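Local coordinates for protein IclR transcriptional regulator (Thermotoga maritima, PDB 1MKM) that probably binds DNA through a winged helix-turn-helix domain and regulates transcription as a member of the IclR family, at residues Ile121-Ser125 with Glu194-Met198; Val131-Ser135 with Val158-Lys163; Phe145-Glu150 with Gly209-Ala213; Pro203-His207 with Ile243-Tyr249. All blocks are in the same frame, centred on the assembly; numbering follows the deposited sequence.

Contact 1 of 4, residues Ile121-Ser125 with Glu194-Met198; sequences IPMVS and EIGIM
With chi1 at -176°, Met123 carries CG away from its own N and runs straight on, while Glu194 is stretched out past CG with chi2 at 180°. In these shapes the two side chains cross at about a right angle, and Met123 CG lies 3.4 Å from Glu194 OE1. Met123 CB faces Ile197 instead, 3.9 Å from its CG1. Ile197 directs CD1 at the ring of Pro122, although the modelled spacing there is too short to be trusted. The Glu194 carboxylate lies next to the backbone of 121-125. Its OE1 stays 3.7 Å from Val124 N, and no direct hydrogen bond joins the segments. A water makes the polar link: it donates to Val124 O at 2.7 Å and to Glu194 OE1 at 3.2 Å. Both segments are tightly turned. Pro122 centres an inverse gamma turn, and Glu194 to Ile197 form a type II turn closed by Ile197 N to Glu194 O at 3.2 Å. The side chain of Ile197 comes within about 4 Å of those of Asp189 and Cys199, two zinc-binding residues, and that of Met123 within about 5 Å of a bound zinc ion. The loop 121-125 packs on the central sheet, with Met123 against His100 of strand 98-105 and Ser218 of strand 211-220. Pro122 also meets Val220 of the second subunit.

Contact 2 of 4, residues Val131-Ser135 with Val158-Lys163; sequences VDLYS and VELKPK
Tyr134 is approached by Leu160 over one ring face and by Lys163 near its hydroxyl. Leu160 CD2 sits 3.9 Å from the centroid of the Tyr134 ring, 18° off its normal, in a CH-pi contact offset toward the rim. Lys163 comes from the opposite direction to the tyrosine. Its chain is bent at chi3 (-66°) and again at chi4 (-55°), which folds the ammonium end back and puts NZ 2.8 Å from Tyr134 OH. Lys161 O lies at the edge of the ring, near its plane. A weak hydrogen bond from Tyr134 OH to Lys161 O is possible at 3.2 Å; Lys163 NZ also donates weakly to that oxygen within its own segment, at 3.5 Å. Asp132 and Lys163 also reach from opposite directions and form a long salt bridge, with OD2 of Asp132 3.8 Å from NZ of Lys163. The nearby carboxylate would be expected to favour the charged lysine. Val158 adds a looser apolar touch, its CG1 4.4 Å from Tyr134 CD1. Ser135 OG has a weak hydrogen bond to Asn193. The contact joins strand 130-132, an outer strand of the sheet within this chain, and the residues after it to the loop between helices 148-157 and 171-184. Tyr134 packs on Tyr154 of the first helix, and both Tyr134 and Leu160 rest on Leu174 of the second.

Contact 3 of 4, residues Phe145-Glu150 with Gly209-Ala213; sequences FVPEKE and GYPVA
Tyr210 OH is gripped by two charged groups. It donates a short hydrogen bond to Glu150 OE1, 2.5 Å away, and it is hydrogen-bonded to Lys104 NZ as well. The phenol meets OE1 on the syn side and 24° out of the carboxylate plane. The two side chains cross at about a right angle, while the carboxylate and ring planes differ by 34°. OE1 stands at the edge of the Tyr210 ring. The second carboxylate oxygen, OE2, forms a long and weak ion pair with Lys104. The Lys104 charge, close to both the phenol and the acid, would be expected to favour an ionised Glu150. A chi1 of -168° swings Glu150 CG away from its N, and the chain is extended beyond it, which lets the acid reach from near the start of helix 148-157 across to the tyrosine. Pro147 also meets the ring at its edge, with CD 3.5 Å from Tyr210 CE1. The rest is mainly apolar. Val146 CG1 presses on Pro211 CG at 3.5 Å, tighter than carbons usually sit, and the two side chains cross at about a right angle. Phe145 CB lies 4.0 Å from Pro211 CB. Phe145 O is 3.4 Å from Pro211 CD, and that same CD lies over one face of the Tyr210 ring. The segment 209-213 leads into strand 211-220 with an irregular backbone: Pro211 is the centre of an inverse gamma turn, and Val212 and Ala213 both face Ile204 in a classic beta bulge.

Contact 4 of 4, residues Pro203-His207 with Ile243-Tyr249; sequences PIFDH and ISRKLGY
Ile204 packs between Ile243 and Leu247 where the end of helix 226-246 and the residue after it lie against strand 197-205, a helix-on-sheet junction of the C-terminal domain. Its two branches divide the work. CD1 of Ile204 meets Ile243 CB at 3.5 Å, and CG2 of Ile204 meets Leu247 CD2 at 3.3 Å; both are tight for carbons. Ile243 carries the packing on to Ile83 and Ala84 of helix 79-93, and Leu247 touches Val212 of strand 211-220. Farther out, Phe205 and Tyr249 lie side by side and point the same way. They form an offset edge-to-face pair, the edge of Phe205 toward the face of Tyr249, with centroids 5.3 Å apart and planes at 80°. Phe205 CB sits over that face too, 3.9 Å from the centroid of the Tyr249 ring, as a CH-pi contact. With chi1 at 178°, Tyr249 points CG away from its own N, and its ring face turns to CB and the ring edge of Phe205. The polar links are weak. Phe205 N donates to Ser244 OG at 3.4 Å, whereas that hydroxyl has its stronger bond with Ala240 O. Asp206 turns its OD1 to Tyr210 N. At the outer edge, His207 CA makes a CA-H...O contact with Gly248 O at 3.3 Å. Beside it, His207 ND1 donates weakly to Leu247 O, 3.3 Å away at an N-H...O angle of 156°.

Overall arrangement
Contact 1 is the buried one, close to the zinc site and the second subunit. Contacts 2, 3 and 4 are only partly buried, and no other chain of the assembly touches them. Contacts 1 and 4 both use strand 197-205. Contacts 3 and 4 adjoin: strands 197-205 and 211-220 are sheet neighbours, with a probable hydrogen bond between Ala213 O and Ile204 N, and the rings of Phe145 and Phe205 meet. Contact 2 is nested along the chain inside the loop closed by contact 1. Chemistry varies: apolar packing with a water bridge in contact 1, tyrosine, lysine and a long salt bridge in contact 2, a short phenol-carboxylate bond in contact 3, and largely apolar and aromatic packing in contact 4.

Contact 1 of 4, residues Ile121-Ser125 with Glu194-Met198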
loop_
_atom_site.group_PDB
_atom_site.type_symbol
_atom_site.label_atom_id
_atom_site.label_comp_id
_atom_site.label_asym_id
_atom_site.label_seq_id
_atom_site.Cartn_x
_atom_site.Cartn_y
_atom_site.Cartn_z
ATOM N N ILE B 121 -1.688 -5.256 20.969
ATOM C CA ILE B 121 -1.581 -5.185 22.428
ATOM C C ILE B 121 -0.243 -4.560 22.798
ATOM O O ILE B 121 0.756 -4.791 22.125
ATOM C CB ILE B 121 -1.715 -6.575 23.073
ATOM C CG1 ILE B 121 -0.699 -7.552 22.470
ATOM C CG2 ILE B 121 -3.159 -7.078 22.895
ATOM C CD1 ILE B 121 -0.811 -8.970 23.053
ATOM N N PRO B 122 -0.210 -3.750 23.869
ATOM C CA PRO B 122 1.023 -3.082 24.315
ATOM C C PRO B 122 2.135 -3.989 24.831
ATOM O O PRO B 122 2.728 -3.710 25.866
ATOM C CB PRO B 122 0.518 -2.109 25.381
ATOM C CG PRO B 122 -0.644 -2.834 25.968
ATOM C CD PRO B 122 -1.342 -3.413 24.749
ATOM N N MET B 123 2.425 -5.057 24.088
ATOM C CA MET B 123 3.458 -6.032 24.447
ATOM C C MET B 123 4.525 -6.093 23.355
ATOM O O MET B 123 4.202 -6.070 22.170
ATOM C CB MET B 123 2.818 -7.412 24.609
ATOM C CG MET B 123 3.744 -8.514 25.063
ATOM S SD MET B 123 2.848 -10.069 25.224
ATOM C CE MET B 123 4.143 -11.266 24.913
ATOM N N VAL B 124 5.797 -6.155 23.739
ATOM C CA VAL B 124 6.863 -6.228 22.741
ATOM C C VAL B 124 7.439 -7.632 22.700
ATOM O O VAL B 124 8.354 -7.961 23.449
ATOM C CB VAL B 124 8.016 -5.236 23.025
ATOM C CG1 VAL B 124 9.047 -5.315 21.907
ATOM C CG2 VAL B 124 7.486 -3.819 23.127
ATOM N N SER B 125 6.893 -8.460 21.818
ATOM C CA SER B 125 7.341 -9.838 21.672
ATOM C C SER B 125 7.538 -10.153 20.200
ATOM O O SER B 125 6.858 -9.601 19.344
ATOM C CB SER B 125 6.294 -10.786 22.254
ATOM O OG SER B 125 5.070 -10.646 21.553
ATOM N N GLU B 194 4.844 -7.682 32.113
ATOM C CA GLU B 194 4.688 -6.347 31.550
ATOM C C GLU B 194 3.421 -5.666 32.052
ATOM O O GLU B 194 2.345 -6.263 32.082
ATOM C CB GLU B 194 4.685 -6.398 30.020
ATOM C CG GLU B 194 5.917 -5.750 29.395
ATOM C CD GLU B 194 5.913 -5.803 27.878
ATOM O OE1 GLU B 194 5.794 -6.915 27.323
ATOM O OE2 GLU B 194 6.038 -4.733 27.240
ATOM N N ILE B 195 3.557 -4.408 32.458
ATOM C CA ILE B 195 2.423 -3.648 32.960
ATOM C C ILE B 195 1.426 -3.358 31.828
ATOM O O ILE B 195 1.805 -2.980 30.715
ATOM C CB ILE B 195 2.908 -2.332 33.641
ATOM C CG1 ILE B 195 1.739 -1.354 33.804
ATOM C CG2 ILE B 195 4.067 -1.730 32.859
ATOM C CD1 ILE B 195 2.147 0.005 34.361
ATOM N N GLY B 196 0.146 -3.552 32.124
ATOM C CA GLY B 196 -0.880 -3.330 31.127
ATOM C C GLY B 196 -1.278 -4.653 30.504
ATOM O O GLY B 196 -2.390 -4.785 29.985
ATOM N N ILE B 197 -0.375 -5.634 30.585
ATOM C CA ILE B 197 -0.578 -6.972 30.024
ATOM C C ILE B 197 -0.705 -8.089 31.074
ATOM O O ILE B 197 0.056 -8.136 32.042
ATOM C CB ILE B 197 0.608 -7.366 29.056
ATOM C CG1 ILE B 197 0.317 -6.962 27.598
ATOM C CG2 ILE B 197 0.823 -8.861 29.078
ATOM C CD1 ILE B 197 0.061 -5.519 27.378
ATOM N N MET B 198 -1.660 -8.994 30.863
ATOM C CA MET B 198 -1.859 -10.148 31.737
ATOM C C MET B 198 -1.897 -11.365 30.819
ATOM O O MET B 198 -2.205 -11.232 29.643
ATOM C CB MET B 198 -3.174 -10.040 32.515
ATOM C CG MET B 198 -3.140 -9.027 33.646
ATOM S SD MET B 198 -4.739 -8.803 34.448
ATOM C CE MET B 198 -5.126 -10.487 34.911
HETATM O O HOH W 1 7.519 -9.068 25.734
#

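Contact 2 of 4, residues Val131-Ser135 with Val158-Lys163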
loop_
_atom_site.group_PDB
_atom_site.type_symbol
_atom_site.label_atom_id
_atom_site.label_comp_id
_atom_site.label_asym_id
_atom_site.label_seq_id
_atom_site.Cartn_x
_atom_site.Cartn_y
_atom_site.Cartn_z
ATOM N N VAL B 131 12.547 -15.187 27.016
ATOM C CA VAL B 131 11.626 -14.835 28.095
ATOM C C VAL B 131 11.984 -15.391 29.456
ATOM O O VAL B 131 12.355 -16.567 29.591
ATOM C CB VAL B 131 10.166 -15.258 27.802
ATOM C CG1 VAL B 131 9.668 -14.540 26.577
ATOM C CG2 VAL B 131 10.078 -16.725 27.609
ATOM N N ASP B 132 11.862 -14.516 30.455
ATOM C CA ASP B 132 12.135 -14.866 31.836
ATOM C C ASP B 132 11.084 -15.891 32.223
ATOM O O ASP B 132 9.891 -15.636 32.070
ATOM C CB ASP B 132 12.010 -13.630 32.722
ATOM C CG ASP B 132 12.959 -12.532 32.315
ATOM O OD1 ASP B 132 14.175 -12.806 32.212
ATOM O OD2 ASP B 132 12.493 -11.392 32.098
ATOM N N LEU B 133 11.526 -17.046 32.707
ATOM C CA LEU B 133 10.614 -18.111 33.093
ATOM C C LEU B 133 9.882 -17.873 34.409
ATOM O O LEU B 133 9.120 -18.730 34.852
ATOM C CB LEU B 133 11.362 -19.442 33.170
ATOM C CG LEU B 133 11.649 -20.191 31.865
ATOM C CD1 LEU B 133 12.469 -21.446 32.148
ATOM C CD2 LEU B 133 10.333 -20.579 31.198
ATOM N N TYR B 134 10.086 -16.717 35.029
ATOM C CA TYR B 134 9.426 -16.459 36.296
ATOM C C TYR B 134 8.378 -15.357 36.264
ATOM O O TYR B 134 7.344 -15.477 36.930
ATOM C CB TYR B 134 10.456 -16.136 37.379
ATOM C CG TYR B 134 11.208 -14.839 37.156
ATOM C CD1 TYR B 134 12.320 -14.783 36.314
ATOM C CD2 TYR B 134 10.798 -13.664 37.781
ATOM C CE1 TYR B 134 13.003 -13.588 36.107
ATOM C CE2 TYR B 134 11.467 -12.471 37.575
ATOM C CZ TYR B 134 12.566 -12.436 36.739
ATOM O OH TYR B 134 13.207 -11.237 36.525
ATOM N N SER B 135 8.630 -14.285 35.510
ATOM C CA SER B 135 7.674 -13.176 35.443
ATOM C C SER B 135 6.614 -13.357 34.360
ATOM O O SER B 135 5.777 -12.483 34.154
ATOM C CB SER B 135 8.399 -11.846 35.216
ATOM O OG SER B 135 9.016 -11.810 33.942
ATOM N N VAL B 158 19.077 -18.107 39.146
ATOM C CA VAL B 158 18.367 -16.988 38.534
ATOM C C VAL B 158 17.908 -15.867 39.455
ATOM O O VAL B 158 17.246 -16.111 40.460
ATOM C CB VAL B 158 17.142 -17.505 37.763
ATOM C CG1 VAL B 158 16.372 -16.345 37.157
ATOM C CG2 VAL B 158 17.598 -18.468 36.682
ATOM N N GLU B 159 18.267 -14.635 39.095
ATOM C CA GLU B 159 17.865 -13.460 39.863
ATOM C C GLU B 159 16.379 -13.206 39.566
ATOM O O GLU B 159 15.802 -13.821 38.660
ATOM C CB GLU B 159 18.706 -12.237 39.457
ATOM C CG GLU B 159 18.192 -10.899 40.004
ATOM C CD GLU B 159 19.014 -9.694 39.555
ATOM O OE1 GLU B 159 19.440 -9.649 38.383
ATOM O OE2 GLU B 159 19.222 -8.773 40.375
ATOM N N LEU B 160 15.759 -12.310 40.328
ATOM C CA LEU B 160 14.349 -12.005 40.139
ATOM C C LEU B 160 14.113 -10.506 40.025
ATOM O O LEU B 160 13.115 -9.993 40.533
ATOM C CB LEU B 160 13.526 -12.567 41.302
ATOM C CG LEU B 160 13.622 -14.076 41.582
ATOM C CD1 LEU B 160 12.747 -14.431 42.773
ATOM C CD2 LEU B 160 13.178 -14.868 40.365
ATOM N N LYS B 161 15.026 -9.807 39.356
ATOM C CA LYS B 161 14.897 -8.365 39.191
ATOM C C LYS B 161 13.461 -8.000 38.837
ATOM O O LYS B 161 13.004 -8.235 37.721
ATOM C CB LYS B 161 15.844 -7.858 38.101
ATOM C CG LYS B 161 15.722 -6.362 37.840
ATOM C CD LYS B 161 16.729 -5.883 36.803
ATOM C CE LYS B 161 16.481 -4.425 36.437
ATOM N NZ LYS B 161 17.471 -3.906 35.451
ATOM N N PRO B 162 12.726 -7.417 39.797
ATOM C CA PRO B 162 11.330 -7.013 39.607
ATOM C C PRO B 162 11.132 -6.005 38.472
ATOM O O PRO B 162 11.561 -4.852 38.563
ATOM C CB PRO B 162 10.953 -6.444 40.975
ATOM C CG PRO B 162 12.251 -5.873 41.460
ATOM C CD PRO B 162 13.225 -6.970 41.110
ATOM N N LYS B 163 10.470 -6.455 37.408
ATOM C CA LYS B 163 10.210 -5.615 36.242
ATOM C C LYS B 163 8.985 -4.731 36.430
ATOM O O LYS B 163 8.801 -3.724 35.738
ATOM C CB LYS B 163 10.039 -6.497 35.003
ATOM C CG LYS B 163 11.335 -7.121 34.511
ATOM C CD LYS B 163 11.079 -8.224 33.505
ATOM C CE LYS B 163 10.368 -9.396 34.156
ATOM N NZ LYS B 163 11.104 -9.907 35.353
#

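Contact 3 of 4, residues Phe145-Glu150 with Gly209-Ala213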
loop_
_atom_site.group_PDB
_atom_site.type_symbol
_atom_site.label_atom_id
_atom_site.label_comp_id
_atom_site.label_asym_id
_atom_site.label_seq_id
_atom_site.Cartn_x
_atom_site.Cartn_y
_atom_site.Cartn_z
ATOM N N PHE B 145 6.640 -27.628 36.767
ATOM C CA PHE B 145 6.700 -29.043 36.429
ATOM C C PHE B 145 8.118 -29.538 36.196
ATOM O O PHE B 145 8.325 -30.708 35.869
ATOM C CB PHE B 145 5.833 -29.347 35.202
ATOM C CG PHE B 145 4.356 -29.325 35.484
ATOM C CD1 PHE B 145 3.656 -28.123 35.519
ATOM C CD2 PHE B 145 3.674 -30.510 35.760
ATOM C CE1 PHE B 145 2.301 -28.097 35.826
ATOM C CE2 PHE B 145 2.317 -30.496 36.066
ATOM C CZ PHE B 145 1.630 -29.286 36.100
ATOM N N VAL B 146 9.094 -28.648 36.354
ATOM C CA VAL B 146 10.487 -29.041 36.188
ATOM C C VAL B 146 10.810 -29.868 37.420
ATOM O O VAL B 146 10.477 -29.466 38.536
ATOM C CB VAL B 146 11.441 -27.812 36.146
ATOM C CG1 VAL B 146 11.131 -26.954 34.934
ATOM C CG2 VAL B 146 11.310 -26.988 37.426
ATOM N N PRO B 147 11.432 -31.045 37.244
ATOM C CA PRO B 147 11.747 -31.840 38.431
ATOM C C PRO B 147 12.288 -30.960 39.563
ATOM O O PRO B 147 13.215 -30.167 39.365
ATOM C CB PRO B 147 12.765 -32.840 37.901
ATOM C CG PRO B 147 12.212 -33.132 36.535
ATOM C CD PRO B 147 11.871 -31.738 36.019
ATOM N N GLU B 148 11.661 -31.093 40.731
ATOM C CA GLU B 148 12.006 -30.349 41.943
ATOM C C GLU B 148 13.489 -30.025 42.071
ATOM O O GLU B 148 13.859 -28.902 42.417
ATOM C CB GLU B 148 11.538 -31.143 43.166
ATOM C CG GLU B 148 11.727 -32.650 43.024
ATOM C CD GLU B 148 13.182 -33.046 42.826
ATOM O OE1 GLU B 148 13.973 -32.885 43.777
ATOM O OE2 GLU B 148 13.540 -33.505 41.718
ATOM N N LYS B 149 14.327 -31.021 41.794
ATOM C CA LYS B 149 15.782 -30.895 41.854
ATOM C C LYS B 149 16.254 -29.735 40.985
ATOM O O LYS B 149 16.877 -28.784 41.471
ATOM C CB LYS B 149 16.426 -32.192 41.363
ATOM C CG LYS B 149 17.932 -32.126 41.204
ATOM C CD LYS B 149 18.452 -33.382 40.527
ATOM C CE LYS B 149 19.944 -33.288 40.256
ATOM N NZ LYS B 149 20.421 -34.424 39.423
ATOM N N GLU B 150 15.955 -29.834 39.692
ATOM C CA GLU B 150 16.323 -28.810 38.726
ATOM C C GLU B 150 15.749 -27.489 39.213
ATOM O O GLU B 150 16.423 -26.456 39.200
ATOM C CB GLU B 150 15.733 -29.148 37.360
ATOM C CG GLU B 150 16.282 -28.301 36.230
ATOM C CD GLU B 150 15.332 -28.219 35.049
ATOM O OE1 GLU B 150 14.808 -29.271 34.621
ATOM O OE2 GLU B 150 15.114 -27.099 34.545
ATOM N N GLY B 209 7.367 -36.775 30.195
ATOM C CA GLY B 209 6.636 -35.717 30.870
ATOM C C GLY B 209 7.465 -34.601 31.489
ATOM O O GLY B 209 7.310 -34.288 32.672
ATOM N N TYR B 210 8.352 -34.006 30.700
ATOM C CA TYR B 210 9.175 -32.899 31.172
ATOM C C TYR B 210 8.560 -31.634 30.553
ATOM O O TYR B 210 7.953 -31.696 29.475
ATOM C CB TYR B 210 10.631 -33.093 30.711
ATOM C CG TYR B 210 11.594 -31.985 31.113
ATOM C CD1 TYR B 210 12.101 -31.893 32.419
ATOM C CD2 TYR B 210 12.000 -31.022 30.186
ATOM C CE1 TYR B 210 12.997 -30.861 32.789
ATOM C CE2 TYR B 210 12.886 -29.992 30.544
ATOM C CZ TYR B 210 13.380 -29.915 31.844
ATOM O OH TYR B 210 14.227 -28.869 32.181
ATOM N N PRO B 211 8.669 -30.479 31.237
ATOM C CA PRO B 211 8.101 -29.241 30.691
ATOM C C PRO B 211 9.009 -28.621 29.624
ATOM O O PRO B 211 9.869 -27.796 29.933
ATOM C CB PRO B 211 7.973 -28.355 31.926
ATOM C CG PRO B 211 9.192 -28.743 32.709
ATOM C CD PRO B 211 9.178 -30.259 32.605
ATOM N N VAL B 212 8.807 -29.015 28.371
ATOM C CA VAL B 212 9.613 -28.503 27.269
ATOM C C VAL B 212 9.019 -27.295 26.557
ATOM O O VAL B 212 9.666 -26.716 25.682
ATOM C CB VAL B 212 9.838 -29.570 26.199
ATOM C CG1 VAL B 212 10.508 -30.778 26.807
ATOM C CG2 VAL B 212 8.507 -29.933 25.551
ATOM N N ALA B 213 7.797 -26.910 26.908
ATOM C CA ALA B 213 7.183 -25.769 26.240
ATOM C C ALA B 213 6.132 -25.040 27.055
ATOM O O ALA B 213 5.675 -25.518 28.091
ATOM C CB ALA B 213 6.582 -26.210 24.920
#

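Contact 4 of 4, residues Pro203-His207 with Ile243-Tyr249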
loop_
_atom_site.group_PDB
_atom_site.type_symbol
_atom_site.label_atom_id
_atom_site.label_comp_id
_atom_site.label_asym_id
_atom_site.label_seq_id
_atom_site.Cartn_x
_atom_site.Cartn_y
_atom_site.Cartn_z
ATOM N N PRO B 203 1.462 -25.753 30.459
ATOM C CA PRO B 203 2.656 -26.430 29.927
ATOM C C PRO B 203 2.389 -27.414 28.790
ATOM O O PRO B 203 1.247 -27.692 28.440
ATOM C CB PRO B 203 3.230 -27.150 31.149
ATOM C CG PRO B 203 2.653 -26.415 32.312
ATOM C CD PRO B 203 1.245 -26.147 31.859
ATOM N N ILE B 204 3.472 -27.937 28.231
ATOM C CA ILE B 204 3.424 -28.919 27.153
ATOM C C ILE B 204 4.482 -29.955 27.517
ATOM O O ILE B 204 5.667 -29.636 27.541
ATOM C CB ILE B 204 3.812 -28.303 25.789
ATOM C CG1 ILE B 204 2.752 -27.302 25.318
ATOM C CG2 ILE B 204 3.967 -29.413 24.756
ATOM C CD1 ILE B 204 1.507 -27.950 24.700
ATOM N N PHE B 205 4.064 -31.187 27.795
ATOM C CA PHE B 205 5.006 -32.238 28.175
ATOM C C PHE B 205 5.474 -33.105 27.001
ATOM O O PHE B 205 4.799 -33.218 25.966
ATOM C CB PHE B 205 4.387 -33.115 29.268
ATOM C CG PHE B 205 3.917 -32.334 30.462
ATOM C CD1 PHE B 205 2.583 -32.391 30.870
ATOM C CD2 PHE B 205 4.797 -31.495 31.153
ATOM C CE1 PHE B 205 2.132 -31.618 31.950
ATOM C CE2 PHE B 205 4.356 -30.720 32.232
ATOM C CZ PHE B 205 3.023 -30.781 32.631
ATOM N N ASP B 206 6.641 -33.720 27.180
ATOM C CA ASP B 206 7.245 -34.564 26.156
ATOM C C ASP B 206 7.176 -36.044 26.515
ATOM O O ASP B 206 6.266 -36.484 27.216
ATOM C CB ASP B 206 8.705 -34.153 25.965
ATOM C CG ASP B 206 9.551 -34.428 27.196
ATOM O OD1 ASP B 206 9.003 -34.375 28.318
ATOM O OD2 ASP B 206 10.763 -34.688 27.044
ATOM N N HIS B 207 8.147 -36.804 26.015
ATOM C CA HIS B 207 8.241 -38.239 26.274
ATOM C C HIS B 207 8.054 -38.556 27.758
ATOM O O HIS B 207 7.025 -39.080 28.175
ATOM C CB HIS B 207 9.613 -38.762 25.833
ATOM C CG HIS B 207 9.688 -39.150 24.389
ATOM N ND1 HIS B 207 9.026 -38.463 23.395
ATOM C CD2 HIS B 207 10.381 -40.134 23.770
ATOM C CE1 HIS B 207 9.310 -39.006 22.224
ATOM N NE2 HIS B 207 10.130 -40.021 22.423
ATOM N N ILE B 243 -1.476 -31.242 22.071
ATOM C CA ILE B 243 -0.101 -31.037 21.615
ATOM C C ILE B 243 0.838 -31.956 22.370
ATOM O O ILE B 243 1.636 -32.681 21.762
ATOM C CB ILE B 243 0.377 -29.581 21.854
ATOM C CG1 ILE B 243 -0.508 -28.598 21.083
ATOM C CG2 ILE B 243 1.828 -29.434 21.422
ATOM C CD1 ILE B 243 -0.386 -27.160 21.555
ATOM N N SER B 244 0.750 -31.914 23.695
ATOM C CA SER B 244 1.590 -32.741 24.546
ATOM C C SER B 244 1.573 -34.180 24.055
ATOM O O SER B 244 2.614 -34.834 23.982
ATOM C CB SER B 244 1.090 -32.675 25.980
ATOM O OG SER B 244 0.958 -31.327 26.380
ATOM N N ARG B 245 0.385 -34.665 23.708
ATOM C CA ARG B 245 0.235 -36.022 23.203
ATOM C C ARG B 245 1.238 -36.287 22.090
ATOM O O ARG B 245 2.037 -37.220 22.178
ATOM C CB ARG B 245 -1.189 -36.235 22.686
ATOM C CG ARG B 245 -2.223 -36.336 23.786
ATOM C CD ARG B 245 -3.623 -36.398 23.220
ATOM N NE ARG B 245 -4.609 -36.685 24.258
ATOM C CZ ARG B 245 -5.924 -36.653 24.068
ATOM N NH1 ARG B 245 -6.414 -36.339 22.874
ATOM N NH2 ARG B 245 -6.747 -36.946 25.067
ATOM N N LYS B 246 1.195 -35.461 21.047
ATOM C CA LYS B 246 2.114 -35.596 19.919
ATOM C C LYS B 246 3.567 -35.719 20.382
ATOM O O LYS B 246 4.369 -36.420 19.758
ATOM C CB LYS B 246 1.967 -34.399 18.970
ATOM C CG LYS B 246 0.944 -34.590 17.847
ATOM C CD LYS B 246 -0.390 -35.079 18.377
ATOM C CE LYS B 246 -1.458 -35.084 17.303
ATOM N NZ LYS B 246 -1.847 -33.698 16.936
ATOM N N LEU B 247 3.902 -35.037 21.477
ATOM C CA LEU B 247 5.255 -35.092 22.029
ATOM C C LEU B 247 5.491 -36.415 22.750
ATOM O O LEU B 247 6.358 -36.516 23.620
ATOM C CB LEU B 247 5.488 -33.936 23.006
ATOM C CG LEU B 247 5.931 -32.589 22.431
ATOM C CD1 LEU B 247 4.906 -32.055 21.450
ATOM C CD2 LEU B 247 6.136 -31.623 23.581
ATOM N N GLY B 248 4.708 -37.424 22.381
ATOM C CA GLY B 248 4.840 -38.733 22.990
ATOM C C GLY B 248 4.538 -38.738 24.473
ATOM O O GLY B 248 5.290 -39.308 25.264
ATOM N N TYR B 249 3.443 -38.096 24.860
ATOM C CA TYR B 249 3.062 -38.063 26.264
ATOM C C TYR B 249 1.630 -38.546 26.436
ATOM O O TYR B 249 1.445 -39.657 26.984
ATOM C CB TYR B 249 3.192 -36.649 26.828
ATOM C CG TYR B 249 2.765 -36.531 28.278
ATOM C CD1 TYR B 249 3.252 -37.413 29.242
ATOM C CD2 TYR B 249 1.910 -35.511 28.695
ATOM C CE1 TYR B 249 2.905 -37.280 30.586
ATOM C CE2 TYR B 249 1.554 -35.369 30.039
ATOM C CZ TYR B 249 2.060 -36.255 30.976
ATOM O OH TYR B 249 1.742 -36.108 32.305
ATOM O OXT TYR B 249 0.717 -37.805 26.014
#